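Local coordinates for protein transcriptional regulator ComR (Streptococcus vestibularis F0396, PDB 6HU8) that regulates competence in streptococci as an RNPP-family pheromone sensor, joining a helical-repeat peptide-binding domain to a helix-turn-helix domain that probably binds DNA, at residues 164-169 with 207-212; 177-182 with 218-223; 215-218 with 223-226. All coordinates share one frame; numbering follows the deposited sequence.

Overall arrangement
All three contacts use helix 200-219 and lie within the tetratricopeptide part of this peptide-free ComR. Interaction 1 packs the middle of that helix against helix 160-173, close to the centre of the chain. Interactions 2 and 3 gather at its C-terminal end, both centred about 19 Å from the chain's centre, and their own centres are about 8 Å apart; the centre of interaction 1 is about 15 Å from that of interaction 2 and about 14 Å from that of interaction 3. Interactions 2 and 3 share I218 and F223 and touch directly: S222 N comes within 2.8 Å of K217 O, a probable hydrogen bond of the helix-ending turn. No ligand is bound at any of them.

Interaction 1 (164-169 with 207-212); sequences LVIDYY and FNDLMA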
loop_
_atom_site.group_PDB
_atom_site.type_symbol
_atom_site.label_atom_id
_atom_site.label_comp_id
_atom_site.label_asym_id
_atom_site.label_seq_id
_atom_site.Cartn_x
_atom_site.Cartn_y
_atom_site.Cartn_z
ATOM N N LEU A 164 -0.353 1.568 0.502
ATOM C CA LEU A 164 -0.872 0.216 0.353
ATOM C C LEU A 164 -1.581 0.037 -1.000
ATOM O O LEU A 164 -1.502 -1.030 -1.601
ATOM C CB LEU A 164 -1.795 -0.131 1.522
ATOM C CG LEU A 164 -1.020 -0.259 2.845
ATOM C CD1 LEU A 164 -1.950 -0.457 4.029
ATOM C CD2 LEU A 164 -0.016 -1.383 2.787
ATOM N N VAL A 165 -2.283 1.064 -1.473
ATOM C CA VAL A 165 -2.832 1.016 -2.827
ATOM C C VAL A 165 -1.678 0.815 -3.814
ATOM O O VAL A 165 -1.759 0.024 -4.764
ATOM C CB VAL A 165 -3.611 2.308 -3.176
ATOM C CG1 VAL A 165 -3.975 2.327 -4.654
ATOM C CG2 VAL A 165 -4.863 2.454 -2.286
ATOM N N ILE A 166 -0.599 1.546 -3.582
ATOM C CA ILE A 166 0.579 1.463 -4.443
ATOM C C ILE A 166 1.198 0.064 -4.354
ATOM O O ILE A 166 1.734 -0.456 -5.335
ATOM C CB ILE A 166 1.623 2.547 -4.073
ATOM C CG1 ILE A 166 1.091 3.928 -4.457
ATOM C CG2 ILE A 166 2.970 2.283 -4.774
ATOM C CD1 ILE A 166 1.985 5.078 -4.043
ATOM N N ASP A 167 1.104 -0.561 -3.187
ATOM C CA ASP A 167 1.521 -1.953 -3.063
ATOM C C ASP A 167 0.678 -2.859 -3.987
ATOM O O ASP A 167 1.225 -3.710 -4.708
ATOM C CB ASP A 167 1.408 -2.406 -1.608
ATOM C CG ASP A 167 2.414 -3.470 -1.248
ATOM O OD1 ASP A 167 3.153 -3.931 -2.149
ATOM O OD2 ASP A 167 2.460 -3.839 -0.057
ATOM N N TYR A 168 -0.641 -2.659 -3.985
ATOM C CA TYR A 168 -1.545 -3.468 -4.815
ATOM C C TYR A 168 -1.245 -3.259 -6.300
ATOM O O TYR A 168 -1.347 -4.193 -7.117
ATOM C CB TYR A 168 -3.009 -3.125 -4.524
ATOM C CG TYR A 168 -3.990 -4.247 -4.786
ATOM C CD1 TYR A 168 -3.713 -5.552 -4.381
ATOM C CD2 TYR A 168 -5.212 -4.001 -5.416
ATOM C CE1 TYR A 168 -4.618 -6.580 -4.607
ATOM C CE2 TYR A 168 -6.127 -5.018 -5.640
ATOM C CZ TYR A 168 -5.825 -6.304 -5.239
ATOM O OH TYR A 168 -6.734 -7.307 -5.458
ATOM N N TYR A 169 -0.880 -2.030 -6.648
ATOM C CA TYR A 169 -0.470 -1.719 -8.016
ATOM C C TYR A 169 0.754 -2.558 -8.412
ATOM O O TYR A 169 0.731 -3.252 -9.433
ATOM C CB TYR A 169 -0.190 -0.214 -8.166
ATOM C CG TYR A 169 0.681 0.134 -9.364
ATOM C CD1 TYR A 169 0.262 -0.151 -10.671
ATOM C CD2 TYR A 169 1.915 0.755 -9.191
ATOM C CE1 TYR A 169 1.062 0.162 -11.771
ATOM C CE2 TYR A 169 2.731 1.066 -10.291
ATOM C CZ TYR A 169 2.294 0.767 -11.572
ATOM O OH TYR A 169 3.083 1.072 -12.655
ATOM N N PHE A 207 8.632 0.773 3.158
ATOM C CA PHE A 207 9.714 -0.170 2.938
ATOM C C PHE A 207 9.270 -1.278 1.975
ATOM O O PHE A 207 10.000 -1.642 1.053
ATOM C CB PHE A 207 10.188 -0.775 4.262
ATOM C CG PHE A 207 11.330 -1.730 4.103
ATOM C CD1 PHE A 207 12.629 -1.261 4.061
ATOM C CD2 PHE A 207 11.103 -3.092 3.970
ATOM C CE1 PHE A 207 13.700 -2.141 3.896
ATOM C CE2 PHE A 207 12.154 -3.974 3.797
ATOM C CZ PHE A 207 13.457 -3.500 3.754
ATOM N N ASN A 208 8.068 -1.805 2.185
ATOM C CA ASN A 208 7.572 -2.894 1.351
ATOM C C ASN A 208 7.302 -2.449 -0.093
ATOM O O ASN A 208 7.478 -3.221 -1.036
ATOM C CB ASN A 208 6.306 -3.485 1.979
ATOM C CG ASN A 208 6.617 -4.368 3.168
ATOM O OD1 ASN A 208 7.685 -4.978 3.225
ATOM N ND2 ASN A 208 5.694 -4.442 4.125
ATOM N N ASP A 209 6.873 -1.202 -0.266
ATOM C CA ASP A 209 6.749 -0.652 -1.613
ATOM C C ASP A 209 8.110 -0.504 -2.278
ATOM O O ASP A 209 8.263 -0.771 -3.458
ATOM C CB ASP A 209 6.060 0.701 -1.584
ATOM C CG ASP A 209 4.564 0.580 -1.457
ATOM O OD1 ASP A 209 4.066 -0.559 -1.344
ATOM O OD2 ASP A 209 3.900 1.625 -1.472
ATOM N N LEU A 210 9.088 -0.039 -1.522
ATOM C CA LEU A 210 10.444 0.073 -2.056
ATOM C C LEU A 210 10.997 -1.307 -2.427
ATOM O O LEU A 210 11.654 -1.466 -3.464
ATOM C CB LEU A 210 11.338 0.777 -1.042
ATOM C CG LEU A 210 11.089 2.280 -0.921
ATOM C CD1 LEU A 210 11.750 2.829 0.316
ATOM C CD2 LEU A 210 11.609 2.979 -2.153
ATOM N N MET A 211 10.734 -2.313 -1.591
ATOM C CA MET A 211 11.184 -3.661 -1.928
ATOM C C MET A 211 10.568 -4.114 -3.242
ATOM O O MET A 211 11.261 -4.727 -4.065
ATOM C CB MET A 211 10.858 -4.667 -0.816
ATOM C CG MET A 211 11.788 -4.562 0.426
ATOM S SD MET A 211 13.507 -5.066 0.182
ATOM C CE MET A 211 13.342 -6.853 0.251
ATOM N N ALA A 212 9.280 -3.816 -3.429
ATOM C CA ALA A 212 8.547 -4.185 -4.649
ATOM C C ALA A 212 9.146 -3.537 -5.895
ATOM O O ALA A 212 9.270 -4.175 -6.936
ATOM C CB ALA A 212 7.045 -3.799 -4.527
#
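I166 is the first residue along 164-169 to touch 207-212, and it meets a carboxylate there. Its CG2 methyl lies 3.5 Å from OD2 of D209, with CB almost as near, and the two side chains cross at about a right angle. With CG1 beside the backbone N (chi1 -70°), it is the short CG2 branch that faces D209.

D167 comes next and makes the closest approach. Its CA pairs with that of D209 across a gap of only 5.6 Å, and OD1 of D209 comes in against the flank of its side chain, 3.2 Å from D167 CB. OD1 of D209 is also 3.6 Å from OD1 of D167, an encounter of two acids whose carboxylate planes are steeply inclined, 73° apart. No hydrogen bond spans the gap: the backbone N of D167 is 3.5 Å from OD1 of D209, but its N-H is poorly aimed. At the margin, D167 OD2 brushes CB of N208 at 4.4 Å. Since D209 is buried, holding two negative charges this close would be costly, and a raised pKa for one of the pair is plausible.

The two segments run almost the same way, 22° apart, with their axes 9.4 Å from each other. That near-parallel pairing of helices 160-173 and 200-219, with helix 181-192 coming between them in the chain, is the stacking expected of tetratricopeptide-type helices. I166 also packs on V152 of helix 139-152 and on I187 of helix 181-192, while D167 leans on I129 of helix 117-131. On the other partner, L210 reaches V191 of helix 181-192, and F207 meets L233 and I237 of helix 226-240.

Interaction 2 (177-182 with 218-223); sequences KQYDKK and ISLESF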
loop_
_atom_site.group_PDB
_atom_site.type_symbol
_atom_site.label_atom_id
_atom_site.label_comp_id
_atom_site.label_asym_id
_atom_site.label_seq_id
_atom_site.Cartn_x
_atom_site.Cartn_y
_atom_site.Cartn_z
ATOM N N LYS A 177 5.919 -8.733 -18.132
ATOM C CA LYS A 177 7.106 -8.208 -18.783
ATOM C C LYS A 177 6.794 -6.941 -19.591
ATOM O O LYS A 177 7.701 -6.147 -19.863
ATOM C CB LYS A 177 7.768 -9.277 -19.658
ATOM C CG LYS A 177 9.125 -8.846 -20.190
ATOM C CD LYS A 177 10.038 -10.013 -20.599
ATOM C CE LYS A 177 9.789 -11.302 -19.811
ATOM N NZ LYS A 177 10.965 -12.255 -19.905
ATOM N N GLN A 178 5.536 -6.724 -19.965
ATOM C CA GLN A 178 5.171 -5.394 -20.450
ATOM C C GLN A 178 4.233 -4.678 -19.486
ATOM O O GLN A 178 3.412 -5.295 -18.810
ATOM C CB GLN A 178 4.562 -5.447 -21.849
ATOM C CG GLN A 178 5.514 -4.840 -22.873
ATOM C CD GLN A 178 6.276 -3.625 -22.318
ATOM O OE1 GLN A 178 7.463 -3.719 -21.977
ATOM N NE2 GLN A 178 5.598 -2.483 -22.236
ATOM N N TYR A 179 4.375 -3.358 -19.442
ATOM C CA TYR A 179 3.743 -2.533 -18.425
ATOM C C TYR A 179 3.713 -1.090 -18.899
ATOM O O TYR A 179 4.520 -0.689 -19.741
ATOM C CB TYR A 179 4.500 -2.647 -17.087
ATOM C CG TYR A 179 5.924 -2.097 -17.124
ATOM C CD1 TYR A 179 6.919 -2.707 -17.903
ATOM C CD2 TYR A 179 6.274 -0.974 -16.385
ATOM C CE1 TYR A 179 8.221 -2.201 -17.945
ATOM C CE2 TYR A 179 7.570 -0.461 -16.417
ATOM C CZ TYR A 179 8.540 -1.082 -17.202
ATOM O OH TYR A 179 9.819 -0.579 -17.243
ATOM N N ASP A 180 2.778 -0.318 -18.365
ATOM C CA ASP A 180 2.698 1.107 -18.659
ATOM C C ASP A 180 3.903 1.781 -18.019
ATOM O O ASP A 180 3.919 2.031 -16.812
ATOM C CB ASP A 180 1.383 1.697 -18.138
ATOM C CG ASP A 180 1.160 3.141 -18.579
ATOM O OD1 ASP A 180 2.152 3.890 -18.730
ATOM O OD2 ASP A 180 -0.019 3.535 -18.758
ATOM N N LYS A 181 4.903 2.087 -18.838
ATOM C CA LYS A 181 6.178 2.563 -18.335
ATOM C C LYS A 181 6.062 3.952 -17.731
ATOM O O LYS A 181 6.780 4.282 -16.792
ATOM C CB LYS A 181 7.226 2.562 -19.455
ATOM C CG LYS A 181 8.638 2.253 -18.994
ATOM C CD LYS A 181 9.601 2.153 -20.177
ATOM C CE LYS A 181 10.022 3.533 -20.678
ATOM N NZ LYS A 181 10.785 4.281 -19.633
ATOM N N LYS A 182 5.153 4.763 -18.271
ATOM C CA LYS A 182 4.957 6.129 -17.783
ATOM C C LYS A 182 4.413 6.128 -16.360
ATOM O O LYS A 182 4.862 6.908 -15.503
ATOM C CB LYS A 182 4.010 6.912 -18.700
ATOM C CG LYS A 182 4.544 7.121 -20.113
ATOM C CD LYS A 182 3.481 7.736 -21.041
ATOM C CE LYS A 182 3.819 7.448 -22.511
ATOM N NZ LYS A 182 2.896 8.102 -23.491
ATOM N N ILE A 218 14.400 -5.089 -11.399
ATOM C CA ILE A 218 15.209 -6.204 -11.898
ATOM C C ILE A 218 14.435 -7.002 -12.948
ATOM O O ILE A 218 14.969 -7.324 -14.008
ATOM C CB ILE A 218 15.663 -7.139 -10.762
ATOM C CG1 ILE A 218 16.716 -6.442 -9.906
ATOM C CG2 ILE A 218 16.252 -8.410 -11.308
ATOM C CD1 ILE A 218 17.052 -7.184 -8.619
ATOM N N SER A 219 13.169 -7.295 -12.670
ATOM C CA SER A 219 12.408 -8.205 -13.522
ATOM C C SER A 219 11.820 -7.507 -14.755
ATOM O O SER A 219 11.484 -8.155 -15.749
ATOM C CB SER A 219 11.288 -8.863 -12.717
ATOM O OG SER A 219 10.337 -7.886 -12.321
ATOM N N LEU A 220 11.680 -6.187 -14.684
ATOM C CA LEU A 220 11.197 -5.407 -15.822
ATOM C C LEU A 220 12.364 -4.774 -16.575
ATOM O O LEU A 220 12.163 -4.072 -17.568
ATOM C CB LEU A 220 10.214 -4.322 -15.358
ATOM C CG LEU A 220 8.953 -4.828 -14.664
ATOM C CD1 LEU A 220 8.068 -3.658 -14.225
ATOM C CD2 LEU A 220 8.190 -5.784 -15.590
ATOM N N GLU A 221 13.577 -5.039 -16.087
ATOM C CA GLU A 221 14.807 -4.434 -16.595
ATOM C C GLU A 221 14.679 -2.915 -16.700
ATOM O O GLU A 221 14.903 -2.308 -17.748
ATOM C CB GLU A 221 15.198 -5.053 -17.948
ATOM C CG GLU A 221 16.272 -6.133 -17.803
ATOM C CD GLU A 221 16.184 -7.234 -18.859
ATOM O OE1 GLU A 221 15.563 -7.017 -19.927
ATOM O OE2 GLU A 221 16.748 -8.326 -18.608
ATOM N N SER A 222 14.317 -2.310 -15.582
ATOM C CA SER A 222 14.246 -0.865 -15.463
ATOM C C SER A 222 15.328 -0.431 -14.480
ATOM O O SER A 222 15.032 -0.034 -13.357
ATOM C CB SER A 222 12.858 -0.438 -14.985
ATOM O OG SER A 222 12.776 0.965 -14.784
ATOM N N PHE A 223 16.585 -0.519 -14.898
ATOM C CA PHE A 223 17.687 -0.429 -13.941
ATOM C C PHE A 223 18.067 1.001 -13.551
ATOM O O PHE A 223 18.867 1.198 -12.618
ATOM C CB PHE A 223 18.908 -1.176 -14.482
ATOM C CG PHE A 223 18.775 -2.673 -14.408
ATOM C CD1 PHE A 223 18.760 -3.313 -13.187
ATOM C CD2 PHE A 223 18.631 -3.429 -15.554
ATOM C CE1 PHE A 223 18.626 -4.684 -13.106
ATOM C CE2 PHE A 223 18.494 -4.798 -15.480
ATOM C CZ PHE A 223 18.499 -5.425 -14.251
HETATM O O HOH W 1 10.881 1.722 -16.305
HETATM O O HOH W 2 11.839 -1.307 -18.319
#
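Y179 lays one ring face against L220, whose CD1 methyl sits practically over the middle of the ring. CD1 is 3.7 Å from the centroid of the Y179 ring and 2° off its normal, a textbook CH-pi contact. The leucine covers more than the centre: its CB lies 3.9 Å from Y179 CE1, towards the hydroxyl end, while CD2 reaches past the ring to within 4.2 Å of K177 CA. On the tyrosine the first torsion is 65°, which sets CG between the backbone N and the carbonyl carbon and turns the ring across to the leucine.

Beyond the ring edge the contact becomes polar. Y179 OH approaches S222 CB at 3.8 Å, and two waters lie near the ring plane beside the hydroxyl. One bridges Y179 OH, at 2.7 Å, to S222 OG, though its 2.5 Å distance from S222 OG is short. The other donates to L220 O over 2.9 Å; its link to Y179 OH is too short to trust in detail. These waters probably mediate the polar side, though one leg of each bridge is doubtful; no direct hydrogen bond crosses.

The backbone behind this is a helix ending. E221, with positive phi, is the C-prime residue of a Schellman motif closing helix 200-219; L220 before it and S222 after it both point CB toward 177-182. Across from it, D180 is the N-cap of helix 181-192, bonding to I183 N and weakly to K182 N. The contact therefore joins the start of one helix to the end of another. Y179 also meets F184 of helix 181-192 edge-to-face, and I218 packs on L252, K255 and I259 of helix 246-261.

Interaction 3 (215-218 with 223-226); sequences GLKI and FKDF
K217 and I218, in the last turns of helix 200-219, meet the phenylalanines on either end of a type II turn, F223 and F226. The tight part is mostly apolar. I218 CG1 lies 3.6 Å from F226 CE2, and its CD1 follows along the same side of that ring to reach CZ. K217 CB instead meets F226 at the ring edge, in plane, 3.9 Å from CD2. The polar exception is the carbonyl of K217, which the F223 ring covers with one face: its O stands 4.0 Å above the ring centre, while F223 CE1 approaches I218 CA obliquely.

From there K217 stretches out nearly extended and bends only at its last torsion (chi4 -64°), which brings NZ to K224 O. That bond is 3.0 Å long and in the carbonyl plane, with a C=O...N angle of 157°. NZ also donates to S222 O, so the buried lysine's ammonium ties two carbonyls of the returning chain to the helix it comes from. F226 N to F223 O, at 3.1 Å, closes the turn.

The solvent side is much looser. K224 is exposed and offers little beyond its carbonyl and CG, which lies 4.0 Å from K217 NZ; its own NZ has a weak, long ion pair with D185.

The loop and its type II turn thus link helix 200-219 to helix 226-240. F223 stacks on H260 and F226 on Y256, both from helix 246-261, while K217 packs on V188 of helix 181-192.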
loop_
_atom_site.group_PDB
_atom_site.type_symbol
_atom_site.label_atom_id
_atom_site.label_comp_id
_atom_site.label_asym_id
_atom_site.label_seq_id
_atom_site.Cartn_x
_atom_site.Cartn_y
_atom_site.Cartn_z
ATOM N N GLY A 215 12.581 -5.294 -6.734
ATOM C CA GLY A 215 12.341 -6.554 -7.420
ATOM C C GLY A 215 11.823 -6.356 -8.840
ATOM O O GLY A 215 12.202 -7.092 -9.762
ATOM N N LEU A 216 10.955 -5.363 -9.025
ATOM C CA LEU A 216 10.390 -5.092 -10.343
ATOM C C LEU A 216 11.400 -4.474 -11.294
ATOM O O LEU A 216 11.456 -4.848 -12.473
ATOM C CB LEU A 216 9.167 -4.178 -10.225
ATOM C CG LEU A 216 7.895 -4.894 -9.777
ATOM C CD1 LEU A 216 6.797 -3.873 -9.457
ATOM C CD2 LEU A 216 7.453 -5.883 -10.855
ATOM N N LYS A 217 12.189 -3.524 -10.798
ATOM C CA LYS A 217 13.251 -2.933 -11.612
ATOM C C LYS A 217 14.192 -4.017 -12.162
ATOM O O LYS A 217 14.684 -3.903 -13.295
ATOM C CB LYS A 217 14.035 -1.880 -10.815
ATOM C CG LYS A 217 13.282 -0.550 -10.652
ATOM C CD LYS A 217 14.212 0.596 -10.292
ATOM C CE LYS A 217 13.621 1.946 -10.682
ATOM N NZ LYS A 217 13.465 2.029 -12.177
ATOM N N ILE A 218 14.400 -5.089 -11.399
ATOM C CA ILE A 218 15.209 -6.204 -11.898
ATOM C C ILE A 218 14.435 -7.002 -12.948
ATOM O O ILE A 218 14.969 -7.324 -14.008
ATOM C CB ILE A 218 15.663 -7.139 -10.762
ATOM C CG1 ILE A 218 16.716 -6.442 -9.906
ATOM C CG2 ILE A 218 16.252 -8.410 -11.308
ATOM C CD1 ILE A 218 17.052 -7.184 -8.619
ATOM N N PHE A 223 16.585 -0.519 -14.898
ATOM C CA PHE A 223 17.687 -0.429 -13.941
ATOM C C PHE A 223 18.067 1.001 -13.551
ATOM O O PHE A 223 18.867 1.198 -12.618
ATOM C CB PHE A 223 18.908 -1.176 -14.482
ATOM C CG PHE A 223 18.775 -2.673 -14.408
ATOM C CD1 PHE A 223 18.760 -3.313 -13.187
ATOM C CD2 PHE A 223 18.631 -3.429 -15.554
ATOM C CE1 PHE A 223 18.626 -4.684 -13.106
ATOM C CE2 PHE A 223 18.494 -4.798 -15.480
ATOM C CZ PHE A 223 18.499 -5.425 -14.251
ATOM N N LYS A 224 17.484 1.994 -14.225
ATOM C CA LYS A 224 17.759 3.387 -13.872
ATOM C C LYS A 224 17.325 3.657 -12.431
ATOM O O LYS A 224 16.256 3.216 -12.011
ATOM C CB LYS A 224 17.063 4.355 -14.830
ATOM C CG LYS A 224 15.528 4.292 -14.810
ATOM C CD LYS A 224 14.914 5.652 -15.139
ATOM C CE LYS A 224 13.446 5.526 -15.546
ATOM N NZ LYS A 224 13.314 4.828 -16.859
ATOM N N ASP A 225 18.181 4.355 -11.683
ATOM C CA ASP A 225 17.944 4.700 -10.277
ATOM C C ASP A 225 17.874 3.497 -9.319
ATOM O O ASP A 225 17.386 3.651 -8.187
ATOM C CB ASP A 225 16.650 5.521 -10.128
ATOM C CG ASP A 225 16.738 6.875 -10.802
ATOM O OD1 ASP A 225 17.274 7.818 -10.177
ATOM O OD2 ASP A 225 16.269 6.989 -11.957
ATOM N N PHE A 226 18.352 2.321 -9.742
ATOM C CA PHE A 226 18.226 1.134 -8.888
ATOM C C PHE A 226 18.925 1.341 -7.541
ATOM O O PHE A 226 18.372 0.996 -6.497
ATOM C CB PHE A 226 18.783 -0.130 -9.565
ATOM C CG PHE A 226 18.546 -1.397 -8.767
ATOM C CD1 PHE A 226 19.456 -1.808 -7.796
ATOM C CD2 PHE A 226 17.414 -2.168 -8.982
ATOM C CE1 PHE A 226 19.232 -2.958 -7.052
ATOM C CE2 PHE A 226 17.182 -3.322 -8.241
ATOM C CZ PHE A 226 18.099 -3.716 -7.275
#